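Local coordinates for protein botulinum neurotoxin type G (Clostridium botulinum, PDB 3MPP) that adheres to the host cell surface through its receptor-binding domain, and its heavy chain delivers the protease light chain into the cytosol, at residues 236-242 and 283-289; 318-323 and 335-341; 232-236 and 300-306. The protein carries 4 engineered substitutions. One frame throughout, in Å; residues are numbered along the deposited sequence.

Contact 1 of 3, residues 236-242 and 283-289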
loop_
_atom_site.group_PDB
_atom_site.type_symbol
_atom_site.label_atom_id
_atom_site.label_comp_id
_atom_site.label_asym_id
_atom_site.label_seq_id
_atom_site.Cartn_x
_atom_site.Cartn_y
_atom_site.Cartn_z
ATOM N N TYR A 236 -3.596 -15.350 -5.788
ATOM C CA TYR A 236 -4.115 -16.655 -5.407
ATOM C C TYR A 236 -3.043 -17.433 -4.659
ATOM O O TYR A 236 -1.867 -17.114 -4.756
ATOM C CB TYR A 236 -4.508 -17.444 -6.651
ATOM C CG TYR A 236 -5.736 -16.918 -7.336
ATOM C CD1 TYR A 236 -6.999 -17.174 -6.810
ATOM C CD2 TYR A 236 -5.640 -16.161 -8.507
ATOM C CE1 TYR A 236 -8.137 -16.691 -7.421
ATOM C CE2 TYR A 236 -6.784 -15.669 -9.134
ATOM C CZ TYR A 236 -8.039 -15.947 -8.571
ATOM O OH TYR A 236 -9.203 -15.495 -9.158
ATOM N N ASP A 237 -3.456 -18.457 -3.923
ATOM C CA ASP A 237 -2.518 -19.397 -3.325
ATOM C C ASP A 237 -1.522 -18.731 -2.381
ATOM O O ASP A 237 -0.394 -19.202 -2.226
ATOM C CB ASP A 237 -1.770 -20.173 -4.424
ATOM C CG ASP A 237 -2.705 -20.976 -5.326
ATOM O OD1 ASP A 237 -3.872 -21.223 -4.941
ATOM O OD2 ASP A 237 -2.269 -21.366 -6.425
ATOM N N THR A 238 -1.944 -17.649 -1.736
ATOM C CA THR A 238 -1.076 -16.885 -0.845
ATOM C C THR A 238 -1.759 -16.689 0.508
ATOM O O THR A 238 -2.935 -16.305 0.569
ATOM C CB THR A 238 -0.792 -15.496 -1.462
ATOM O OG1 THR A 238 -0.172 -15.673 -2.740
ATOM C CG2 THR A 238 0.095 -14.612 -0.539
ATOM N N GLN A 239 -1.027 -16.911 1.593
ATOM C CA GLN A 239 -1.616 -16.738 2.928
ATOM C C GLN A 239 -1.844 -15.274 3.284
ATOM O O GLN A 239 -0.933 -14.451 3.176
ATOM C CB GLN A 239 -0.752 -17.407 3.990
ATOM C CG GLN A 239 -0.661 -18.931 3.824
ATOM C CD GLN A 239 0.446 -19.500 4.669
ATOM O OE1 GLN A 239 1.531 -18.933 4.731
ATOM N NE2 GLN A 239 0.174 -20.602 5.351
ATOM N N TYR A 240 -3.062 -14.971 3.733
ATOM C CA TYR A 240 -3.467 -13.616 4.070
ATOM C C TYR A 240 -4.238 -13.588 5.380
ATOM O O TYR A 240 -5.163 -14.383 5.575
ATOM C CB TYR A 240 -4.431 -13.079 3.021
ATOM C CG TYR A 240 -3.828 -12.744 1.677
ATOM C CD1 TYR A 240 -2.749 -11.867 1.567
ATOM C CD2 TYR A 240 -4.375 -13.268 0.511
ATOM C CE1 TYR A 240 -2.214 -11.538 0.310
ATOM C CE2 TYR A 240 -3.848 -12.954 -0.743
ATOM C CZ TYR A 240 -2.772 -12.082 -0.833
ATOM O OH TYR A 240 -2.255 -11.763 -2.083
ATOM N N TYR A 241 -3.876 -12.653 6.252
ATOM C CA TYR A 241 -4.723 -12.269 7.380
ATOM C C TYR A 241 -5.710 -11.212 6.882
ATOM O O TYR A 241 -5.536 -10.642 5.802
ATOM C CB TYR A 241 -3.853 -11.766 8.549
ATOM C CG TYR A 241 -2.916 -12.851 9.026
ATOM C CD1 TYR A 241 -3.373 -13.856 9.873
ATOM C CD2 TYR A 241 -1.594 -12.903 8.593
ATOM C CE1 TYR A 241 -2.531 -14.891 10.298
ATOM C CE2 TYR A 241 -0.740 -13.934 9.008
ATOM C CZ TYR A 241 -1.220 -14.914 9.865
ATOM O OH TYR A 241 -0.396 -15.919 10.287
ATOM N N LEU A 242 -6.757 -10.962 7.654
ATOM C CA LEU A 242 -7.871 -10.183 7.153
ATOM C C LEU A 242 -8.008 -8.893 7.939
ATOM O O LEU A 242 -7.902 -8.873 9.171
ATOM C CB LEU A 242 -9.161 -11.017 7.201
ATOM C CG LEU A 242 -10.404 -10.578 6.413
ATOM C CD1 LEU A 242 -10.110 -10.366 4.913
ATOM C CD2 LEU A 242 -11.547 -11.582 6.606
ATOM N N LEU A 283 -7.871 -15.695 11.559
ATOM C CA LEU A 283 -7.990 -16.622 10.438
ATOM C C LEU A 283 -6.948 -16.318 9.387
ATOM O O LEU A 283 -6.755 -15.166 9.022
ATOM C CB LEU A 283 -9.373 -16.509 9.798
ATOM C CG LEU A 283 -10.509 -16.810 10.791
ATOM C CD1 LEU A 283 -11.866 -16.424 10.225
ATOM C CD2 LEU A 283 -10.462 -18.267 11.152
ATOM N N ARG A 284 -6.300 -17.363 8.890
ATOM C CA ARG A 284 -5.380 -17.208 7.782
ATOM C C ARG A 284 -6.031 -17.792 6.525
ATOM O O ARG A 284 -6.369 -18.968 6.489
ATOM C CB ARG A 284 -4.060 -17.892 8.110
ATOM C CG ARG A 284 -2.939 -17.576 7.122
ATOM C CD ARG A 284 -1.634 -18.117 7.644
ATOM N NE ARG A 284 -1.657 -19.567 7.780
ATOM C CZ ARG A 284 -0.680 -20.280 8.336
ATOM N NH1 ARG A 284 0.407 -19.676 8.804
ATOM N NH2 ARG A 284 -0.793 -21.595 8.434
ATOM N N PHE A 285 -6.243 -16.947 5.524
ATOM C CA PHE A 285 -6.990 -17.306 4.328
ATOM C C PHE A 285 -6.073 -17.572 3.160
ATOM O O PHE A 285 -4.985 -16.997 3.065
ATOM C CB PHE A 285 -7.908 -16.144 3.908
ATOM C CG PHE A 285 -9.023 -15.859 4.875
ATOM C CD1 PHE A 285 -10.271 -16.449 4.704
ATOM C CD2 PHE A 285 -8.833 -14.981 5.937
ATOM C CE1 PHE A 285 -11.313 -16.190 5.592
ATOM C CE2 PHE A 285 -9.872 -14.709 6.835
ATOM C CZ PHE A 285 -11.115 -15.326 6.655
ATOM N N ILE A 286 -6.538 -18.420 2.246
ATOM C CA ILE A 286 -5.909 -18.558 0.940
ATOM C C ILE A 286 -6.997 -18.410 -0.118
ATOM O O ILE A 286 -7.991 -19.116 -0.088
ATOM C CB ILE A 286 -5.216 -19.905 0.772
ATOM C CG1 ILE A 286 -4.047 -20.009 1.760
ATOM C CG2 ILE A 286 -4.745 -20.090 -0.678
ATOM C CD1 ILE A 286 -3.421 -21.384 1.820
ATOM N N ILE A 287 -6.801 -17.481 -1.044
ATOM C CA ILE A 287 -7.725 -17.311 -2.154
ATOM C C ILE A 287 -7.478 -18.366 -3.230
ATOM O O ILE A 287 -6.353 -18.509 -3.730
ATOM C CB ILE A 287 -7.619 -15.884 -2.740
ATOM C CG1 ILE A 287 -7.777 -14.838 -1.618
ATOM C CG2 ILE A 287 -8.677 -15.655 -3.797
ATOM C CD1 ILE A 287 -7.449 -13.440 -2.076
ATOM N N LYS A 288 -8.535 -19.096 -3.592
ATOM C CA LYS A 288 -8.456 -20.135 -4.624
ATOM C C LYS A 288 -9.327 -19.760 -5.822
ATOM O O LYS A 288 -10.404 -19.175 -5.662
ATOM C CB LYS A 288 -8.967 -21.491 -4.081
ATOM C CG LYS A 288 -8.285 -21.992 -2.821
ATOM C CD LYS A 288 -6.778 -22.171 -3.027
ATOM C CE LYS A 288 -6.500 -23.298 -4.011
ATOM N NZ LYS A 288 -5.042 -23.633 -4.055
ATOM N N LYS A 289 -8.886 -20.134 -7.014
ATOM C CA LYS A 289 -9.714 -19.980 -8.201
ATOM C C LYS A 289 -10.884 -20.936 -8.125
ATOM O O LYS A 289 -10.702 -22.128 -7.904
ATOM C CB LYS A 289 -8.908 -20.259 -9.472
ATOM C CG LYS A 289 -7.866 -19.196 -9.782
ATOM C CD LYS A 289 -7.007 -19.595 -10.981
ATOM C CE LYS A 289 -5.694 -18.817 -10.978
ATOM N NZ LYS A 289 -4.889 -19.035 -12.229
HETATM O O HOH W 1 -6.046 -21.203 -6.847
HETATM O O HOH W 2 -4.333 -16.179 -1.627
HETATM O O HOH W 3 1.556 -16.916 8.539
HETATM O O HOH W 4 -7.090 -12.706 10.064
#

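Contact 2 of 3, residues 318-323 and 335-341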
loop_
_atom_site.group_PDB
_atom_site.type_symbol
_atom_site.label_atom_id
_atom_site.label_comp_id
_atom_site.label_asym_id
_atom_site.label_seq_id
_atom_site.Cartn_x
_atom_site.Cartn_y
_atom_site.Cartn_z
ATOM N N GLU A 318 -6.930 -30.109 8.663
ATOM C CA GLU A 318 -7.664 -30.140 7.404
ATOM C C GLU A 318 -8.038 -28.733 6.952
ATOM O O GLU A 318 -8.108 -27.795 7.750
ATOM C CB GLU A 318 -8.900 -31.053 7.472
ATOM C CG GLU A 318 -9.997 -30.564 8.384
ATOM C CD GLU A 318 -11.249 -31.429 8.338
ATOM O OE1 GLU A 318 -11.428 -32.215 7.384
ATOM O OE2 GLU A 318 -12.071 -31.308 9.268
ATOM N N SER A 319 -8.251 -28.601 5.655
ATOM C CA SER A 319 -8.625 -27.340 5.061
ATOM C C SER A 319 -10.056 -27.017 5.447
ATOM O O SER A 319 -10.927 -27.901 5.454
ATOM C CB SER A 319 -8.503 -27.424 3.539
ATOM O OG SER A 319 -8.924 -26.218 2.933
ATOM N N TYR A 320 -10.287 -25.754 5.786
ATOM C CA TYR A 320 -11.636 -25.251 5.985
ATOM C C TYR A 320 -11.897 -24.262 4.870
ATOM O O TYR A 320 -10.993 -23.909 4.124
ATOM C CB TYR A 320 -11.775 -24.543 7.330
ATOM C CG TYR A 320 -12.073 -25.465 8.490
ATOM C CD1 TYR A 320 -13.195 -25.274 9.290
ATOM C CD2 TYR A 320 -11.229 -26.527 8.786
ATOM C CE1 TYR A 320 -13.466 -26.118 10.366
ATOM C CE2 TYR A 320 -11.492 -27.374 9.849
ATOM C CZ TYR A 320 -12.613 -27.165 10.634
ATOM O OH TYR A 320 -12.869 -28.008 11.691
ATOM N N ARG A 321 -13.134 -23.806 4.764
ATOM C CA ARG A 321 -13.502 -22.894 3.701
ATOM C C ARG A 321 -14.674 -22.093 4.189
ATOM O O ARG A 321 -15.406 -22.538 5.081
ATOM C CB ARG A 321 -13.892 -23.680 2.445
ATOM C CG ARG A 321 -14.475 -22.818 1.325
ATOM C CD ARG A 321 -14.591 -23.614 0.036
ATOM N NE ARG A 321 -13.270 -23.970 -0.464
ATOM C CZ ARG A 321 -13.058 -24.758 -1.512
ATOM N NH1 ARG A 321 -14.087 -25.285 -2.175
ATOM N NH2 ARG A 321 -11.815 -25.015 -1.895
ATOM N N VAL A 322 -14.848 -20.907 3.616
ATOM C CA VAL A 322 -15.958 -20.047 3.974
ATOM C C VAL A 322 -17.199 -20.451 3.189
ATOM O O VAL A 322 -17.147 -20.556 1.967
ATOM C CB VAL A 322 -15.630 -18.563 3.690
ATOM C CG1 VAL A 322 -16.824 -17.690 4.025
ATOM C CG2 VAL A 322 -14.371 -18.109 4.492
ATOM N N TYR A 323 -18.308 -20.678 3.894
ATOM C CA TYR A 323 -19.582 -21.001 3.243
ATOM C C TYR A 323 -20.693 -20.009 3.569
ATOM O O TYR A 323 -20.794 -19.499 4.688
ATOM C CB TYR A 323 -20.054 -22.426 3.573
ATOM C CG TYR A 323 -19.202 -23.517 2.962
ATOM C CD1 TYR A 323 -19.513 -24.063 1.726
ATOM C CD2 TYR A 323 -18.074 -23.989 3.624
ATOM C CE1 TYR A 323 -18.735 -25.070 1.167
ATOM C CE2 TYR A 323 -17.283 -24.979 3.075
ATOM C CZ TYR A 323 -17.618 -25.518 1.850
ATOM O OH TYR A 323 -16.812 -26.488 1.316
ATOM N N LEU A 335 -21.418 -16.260 8.595
ATOM C CA LEU A 335 -20.727 -17.138 7.646
ATOM C C LEU A 335 -20.363 -18.435 8.348
ATOM O O LEU A 335 -20.048 -18.429 9.540
ATOM C CB LEU A 335 -19.458 -16.462 7.082
ATOM C CG LEU A 335 -19.770 -15.281 6.156
ATOM C CD1 LEU A 335 -18.502 -14.537 5.715
ATOM C CD2 LEU A 335 -20.557 -15.795 4.937
ATOM N N PHE A 336 -20.411 -19.536 7.597
ATOM C CA PHE A 336 -20.183 -20.887 8.108
ATOM C C PHE A 336 -18.761 -21.303 7.748
ATOM O O PHE A 336 -18.442 -21.459 6.574
ATOM C CB PHE A 336 -21.210 -21.829 7.458
ATOM C CG PHE A 336 -21.072 -23.301 7.842
ATOM C CD1 PHE A 336 -20.932 -23.697 9.175
ATOM C CD2 PHE A 336 -21.148 -24.288 6.863
ATOM C CE1 PHE A 336 -20.826 -25.055 9.515
ATOM C CE2 PHE A 336 -21.052 -25.654 7.193
ATOM C CZ PHE A 336 -20.894 -26.037 8.514
ATOM N N LEU A 337 -17.887 -21.440 8.745
ATOM C CA LEU A 337 -16.491 -21.774 8.463
ATOM C C LEU A 337 -16.380 -23.261 8.747
ATOM O O LEU A 337 -16.512 -23.674 9.904
ATOM C CB LEU A 337 -15.521 -20.948 9.345
ATOM C CG LEU A 337 -15.762 -19.435 9.377
ATOM C CD1 LEU A 337 -14.716 -18.677 10.235
ATOM C CD2 LEU A 337 -15.823 -18.869 7.956
ATOM N N ALA A 338 -16.189 -24.066 7.697
ATOM C CA ALA A 338 -16.341 -25.531 7.820
ATOM C C ALA A 338 -15.406 -26.358 6.924
ATOM O O ALA A 338 -14.884 -25.861 5.921
ATOM C CB ALA A 338 -17.790 -25.909 7.534
ATOM N N PRO A 339 -15.199 -27.631 7.285
ATOM C CA PRO A 339 -14.509 -28.536 6.361
ATOM C C PRO A 339 -15.229 -28.586 5.015
ATOM O O PRO A 339 -16.449 -28.392 4.941
ATOM C CB PRO A 339 -14.615 -29.912 7.051
ATOM C CG PRO A 339 -14.883 -29.599 8.512
ATOM C CD PRO A 339 -15.656 -28.304 8.518
ATOM N N ILE A 340 -14.472 -28.864 3.963
ATOM C CA ILE A 340 -15.026 -28.982 2.621
ATOM C C ILE A 340 -16.186 -29.966 2.587
ATOM O O ILE A 340 -16.126 -31.041 3.195
ATOM C CB ILE A 340 -13.960 -29.443 1.608
ATOM C CG1 ILE A 340 -12.695 -28.594 1.747
ATOM C CG2 ILE A 340 -14.516 -29.387 0.184
ATOM C CD1 ILE A 340 -12.963 -27.097 1.771
ATOM N N ASN A 341 -17.243 -29.597 1.869
ATOM C CA ASN A 341 -18.448 -30.425 1.817
ATOM C C ASN A 341 -19.253 -30.170 0.547
ATOM O O ASN A 341 -19.070 -29.137 -0.103
ATOM C CB ASN A 341 -19.334 -30.107 3.028
ATOM C CG ASN A 341 -19.880 -28.679 2.987
ATOM O OD1 ASN A 341 -20.909 -28.424 2.366
ATOM N ND2 ASN A 341 -19.182 -27.741 3.644
HETATM O O HOH W 5 -11.842 -30.072 4.570
HETATM O O HOH W 6 -17.399 -27.166 -1.482
#

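Contact 3 of 3, residues 232-236 and 300-306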
loop_
_atom_site.group_PDB
_atom_site.type_symbol
_atom_site.label_atom_id
_atom_site.label_comp_id
_atom_site.label_asym_id
_atom_site.label_seq_id
_atom_site.Cartn_x
_atom_site.Cartn_y
_atom_site.Cartn_z
ATOM N N ASN A 232 0.486 -4.065 -3.069
ATOM C CA ASN A 232 0.875 -4.923 -4.189
ATOM C C ASN A 232 -0.309 -5.722 -4.730
ATOM O O ASN A 232 -1.323 -5.880 -4.042
ATOM C CB ASN A 232 1.992 -5.880 -3.760
ATOM C CG ASN A 232 3.322 -5.182 -3.642
ATOM O OD1 ASN A 232 3.617 -4.271 -4.413
ATOM N ND2 ASN A 232 4.129 -5.599 -2.679
ATOM N N PRO A 233 -0.191 -6.234 -5.965
ATOM C CA PRO A 233 -1.299 -7.045 -6.487
ATOM C C PRO A 233 -1.719 -8.182 -5.545
ATOM O O PRO A 233 -0.891 -8.853 -4.930
ATOM C CB PRO A 233 -0.728 -7.625 -7.782
ATOM C CG PRO A 233 0.271 -6.556 -8.239
ATOM C CD PRO A 233 0.892 -6.051 -6.952
ATOM N N LEU A 234 -3.027 -8.380 -5.449
ATOM C CA LEU A 234 -3.599 -9.478 -4.688
ATOM C C LEU A 234 -3.369 -10.781 -5.461
ATOM O O LEU A 234 -3.536 -10.805 -6.673
ATOM C CB LEU A 234 -5.102 -9.239 -4.526
ATOM C CG LEU A 234 -5.847 -10.087 -3.494
ATOM C CD1 LEU A 234 -5.320 -9.846 -2.075
ATOM C CD2 LEU A 234 -7.342 -9.793 -3.584
ATOM N N ARG A 235 -3.029 -11.862 -4.763
ATOM C CA ARG A 235 -2.710 -13.127 -5.438
ATOM C C ARG A 235 -3.436 -14.364 -4.911
ATOM O O ARG A 235 -3.813 -14.433 -3.744
ATOM C CB ARG A 235 -1.196 -13.364 -5.404
ATOM C CG ARG A 235 -0.451 -12.305 -6.219
ATOM C CD ARG A 235 1.041 -12.509 -6.331
ATOM N NE ARG A 235 1.650 -11.300 -6.891
ATOM C CZ ARG A 235 2.003 -11.151 -8.164
ATOM N NH1 ARG A 235 1.837 -12.147 -9.026
ATOM N NH2 ARG A 235 2.540 -10.012 -8.574
ATOM N N TYR A 236 -3.596 -15.350 -5.788
ATOM C CA TYR A 236 -4.115 -16.655 -5.407
ATOM C C TYR A 236 -3.043 -17.433 -4.659
ATOM O O TYR A 236 -1.867 -17.114 -4.756
ATOM C CB TYR A 236 -4.508 -17.444 -6.651
ATOM C CG TYR A 236 -5.736 -16.918 -7.336
ATOM C CD1 TYR A 236 -6.999 -17.174 -6.810
ATOM C CD2 TYR A 236 -5.640 -16.161 -8.507
ATOM C CE1 TYR A 236 -8.137 -16.691 -7.421
ATOM C CE2 TYR A 236 -6.784 -15.669 -9.134
ATOM C CZ TYR A 236 -8.039 -15.947 -8.571
ATOM O OH TYR A 236 -9.203 -15.495 -9.158
ATOM N N ASN A 300 -1.158 -15.708 -11.352
ATOM C CA ASN A 300 -1.759 -15.903 -10.040
ATOM C C ASN A 300 -2.311 -14.613 -9.433
ATOM O O ASN A 300 -2.457 -14.500 -8.216
ATOM C CB ASN A 300 -0.764 -16.578 -9.086
ATOM C CG ASN A 300 0.388 -15.674 -8.698
ATOM O OD1 ASN A 300 1.087 -15.933 -7.715
ATOM N ND2 ASN A 300 0.592 -14.604 -9.461
ATOM N N ILE A 301 -2.596 -13.633 -10.280
ATOM C CA ILE A 301 -3.129 -12.367 -9.803
ATOM C C ILE A 301 -4.655 -12.434 -9.795
ATOM O O ILE A 301 -5.263 -12.857 -10.768
ATOM C CB ILE A 301 -2.657 -11.188 -10.668
ATOM C CG1 ILE A 301 -1.140 -11.000 -10.508
ATOM C CG2 ILE A 301 -3.417 -9.903 -10.298
ATOM C CD1 ILE A 301 -0.604 -9.731 -11.113
ATOM N N VAL A 302 -5.263 -12.030 -8.684
ATOM C CA VAL A 302 -6.719 -11.991 -8.580
ATOM C C VAL A 302 -7.249 -10.705 -9.188
ATOM O O VAL A 302 -6.824 -9.614 -8.817
ATOM C CB VAL A 302 -7.180 -12.028 -7.117
ATOM C CG1 VAL A 302 -8.699 -12.261 -7.058
ATOM C CG2 VAL A 302 -6.417 -13.115 -6.355
ATOM N N ARG A 303 -8.200 -10.837 -10.099
ATOM C CA ARG A 303 -8.761 -9.689 -10.792
ATOM C C ARG A 303 -10.195 -9.411 -10.380
ATOM O O ARG A 303 -10.938 -10.318 -10.021
ATOM C CB ARG A 303 -8.656 -9.877 -12.305
ATOM C CG ARG A 303 -7.242 -9.577 -12.794
ATOM C CD ARG A 303 -6.967 -10.032 -14.216
ATOM N NE ARG A 303 -5.545 -9.837 -14.488
ATOM C CZ ARG A 303 -4.613 -10.759 -14.271
ATOM N NH1 ARG A 303 -4.957 -11.956 -13.816
ATOM N NH2 ARG A 303 -3.338 -10.486 -14.516
ATOM N N GLU A 304 -10.565 -8.138 -10.427
ATOM C CA GLU A 304 -11.902 -7.718 -10.066
ATOM C C GLU A 304 -12.926 -8.594 -10.778
ATOM O O GLU A 304 -12.830 -8.831 -11.986
ATOM C CB GLU A 304 -12.089 -6.243 -10.429
ATOM C CG GLU A 304 -12.943 -5.463 -9.449
ATOM C CD GLU A 304 -14.422 -5.487 -9.798
ATOM O OE1 GLU A 304 -14.790 -6.136 -10.805
ATOM O OE2 GLU A 304 -15.212 -4.849 -9.065
ATOM N N GLY A 305 -13.888 -9.104 -10.018
ATOM C CA GLY A 305 -14.940 -9.932 -10.581
ATOM C C GLY A 305 -14.642 -11.423 -10.682
ATOM O O GLY A 305 -15.533 -12.203 -11.020
ATOM N N ASP A 306 -13.401 -11.831 -10.410
ATOM C CA ASP A 306 -13.050 -13.261 -10.444
ATOM C C ASP A 306 -13.956 -14.043 -9.498
ATOM O O ASP A 306 -14.365 -13.518 -8.465
ATOM C CB ASP A 306 -11.605 -13.495 -9.983
ATOM C CG ASP A 306 -10.581 -13.296 -11.098
ATOM O OD1 ASP A 306 -10.989 -13.014 -12.238
ATOM O OD2 ASP A 306 -9.365 -13.412 -10.822
#

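Contact 1 of 3, residues 236-242 and 283-289
Tyr240 and Phe285 form a hydrogen-bonded antiparallel pair between short strands that run at 118° to each other. Tyr240 N lies 2.9 Å from Phe285 O, and Phe285 N lies 2.8 Å from Tyr240 O. Further along, Asp237 N donates to Ile287 O at 2.9 Å. Between these bonds a water accepts from both Thr238 N and Ile287 N. The Tyr236 ring takes Lys289 CG over the centre of one face, a CH-pi contact of 3.5 Å from CG to the ring centroid. The edge of the same ring faces Ile287 O. Lys288 folds back at chi2 (-59°) and at chi3. This brings Lys288 NZ to 2.8 Å from Asp237 OD1, a salt bridge that meets the carboxylate from above its plane. A water also joins Asp237 OD1 to Lys289 N. The pairing belongs to the beta-trefoil of the C-terminal receptor-binding subdomain. On the buried side, Leu242 CD2 packs 3.6 Å from Phe285 CE2, and Tyr240 CE2 lies 3.9 Å from Ile287 CD1. On the more exposed side, Gln239 NE2 sits over the guanidinium of Arg284, 3.1 Å from Arg284 CZ, with amide and guanidinium planes 28° apart. Gln239 NE2 and the guanidinium nitrogens are all donors and do not bond to each other. Asp313 holds them together: its OD1 pairs with Arg284 NE and its OD2 with Gln239 NE2. Tyr241 runs alongside Arg284, its ring face against Arg284 CG, and one water joins Tyr241 OH to Arg284 NH1.

Contact 2 of 3, residues 318-323 and 335-341
Tyr323 OH is held by two groups: Asn341 N donates to it at 3.2 Å, and a water lies 2.9 Å from Tyr323 OH. The same water donates to Asn341 O. The side chain of Asn341 turns back over the same tyrosine. Its CG stands between the backbone N and the carbonyl carbon (chi1 66°), which places Asn341 ND2 over one face of the ring, toward the rim and 3.3 Å from Tyr323 CZ. The amide and ring planes are 37° apart. Asn341 ND2 gives a nearly straight bond of 3.1 Å to Pro339 O, which lies in the amide plane. Asn341 OD1 accepts from Asp343 N, so the amide is gripped at both ends. Phe336 O and Ala338 O line the edge of the Tyr323 ring. Ile340 CD1 lies over a face of the Arg321 guanidinium and 3.6 Å from Arg321 CB. The charge of Arg321 is met by Asp348, and Asn311 OD1 accepts from its NE. Tyr320 lies beside Pro339, whose CD is over the ring face at 3.6 Å from Tyr320 CE1. The buried face carries Val322 and Leu337, side by side and pointing the same way, with Val322 CG2 3.8 Å from Leu337 CD2. Paired backbone bonds join Arg321 with Ala338 and Tyr323 with Phe336. Beyond them a water bridges Ser319 O and Ile340 N. These are the antiparallel arms of the beta hairpin formed by strands 320-325 and 332-339 in the beta-trefoil subdomain.

Contact 3 of 3, residues 232-236 and 300-306
Tyr236 OH donates to Asp306 OD2 at 2.7 Å, and Val302 CG2 sits over the centre of the Tyr236 ring, 3.7 Å from the ring centroid. The two segments are loops of the beta-trefoil subdomain, one leading into strand 239-244 and the other into strand 307-312. Val302 covers the ring face opposite to the one taken by Lys289, so the buried ring is clamped from both sides. The backbones run together for a single bridge, Arg235 with Ile301. Val302 N donates to Leu234 O at 2.9 Å, and Tyr236 N donates to Asn300 O at 2.8 Å. Apolar contacts flank this bridge. Leu234 CD2 lies 4.2 Å from Val302 CB, and Pro233 CB lies 3.9 Å from Ile301 CD1. The Arg235 chain is extended from CG to NE, and its guanidinium reaches past Ile301, whose CG1 lies over one face at 3.5 Å from Arg235 NH1. The next shell fixes the acceptor of the tyrosine. Residues 303-306 make a type II beta turn, closed by Asp306 N to Arg303 O. Gly305 takes the third place of the turn with a positive phi of 87°. Further out, Arg303 pairs with Asp299, and Gly305 is backbone-bonded to Ile352 on strand 346-353. The other loop reaches the N-terminal subdomain: Pro233 and Arg235 touch Ile35, and Asn232 OD1 accepts from Trp143 NE1 and Gln39 NE2. Within the turn, Arg303 N donates to Asp306 OD2 at 2.9 Å, so this oxygen takes two bonds, and Arg303 N and Tyr236 OH come to it from opposite faces of the carboxylate plane.

Contact 3 opens first, at residues 232-236, in the loop that follows helix 210-220. Contact 1 starts at Tyr236, the residue the two share, and closes at 283-289. It is therefore nested in the longer loop that contact 3 closes at 300-306. Tyr240 OH, probably hydrogen-bonded to Arg235 N, joins these two contacts again. Contact 2 follows in series and closes only the short hairpin between 318-323 and 335-341. It packs on contact 1 through Leu283 with Leu337 and Phe285 with Val322. Contacts 2 and 3 do not touch. Contacts 1 and 2 thus join strands of one sheet, while contact 3 ties the loop leading into strand 239-244 to the loop between strands 285-289 and 307-312.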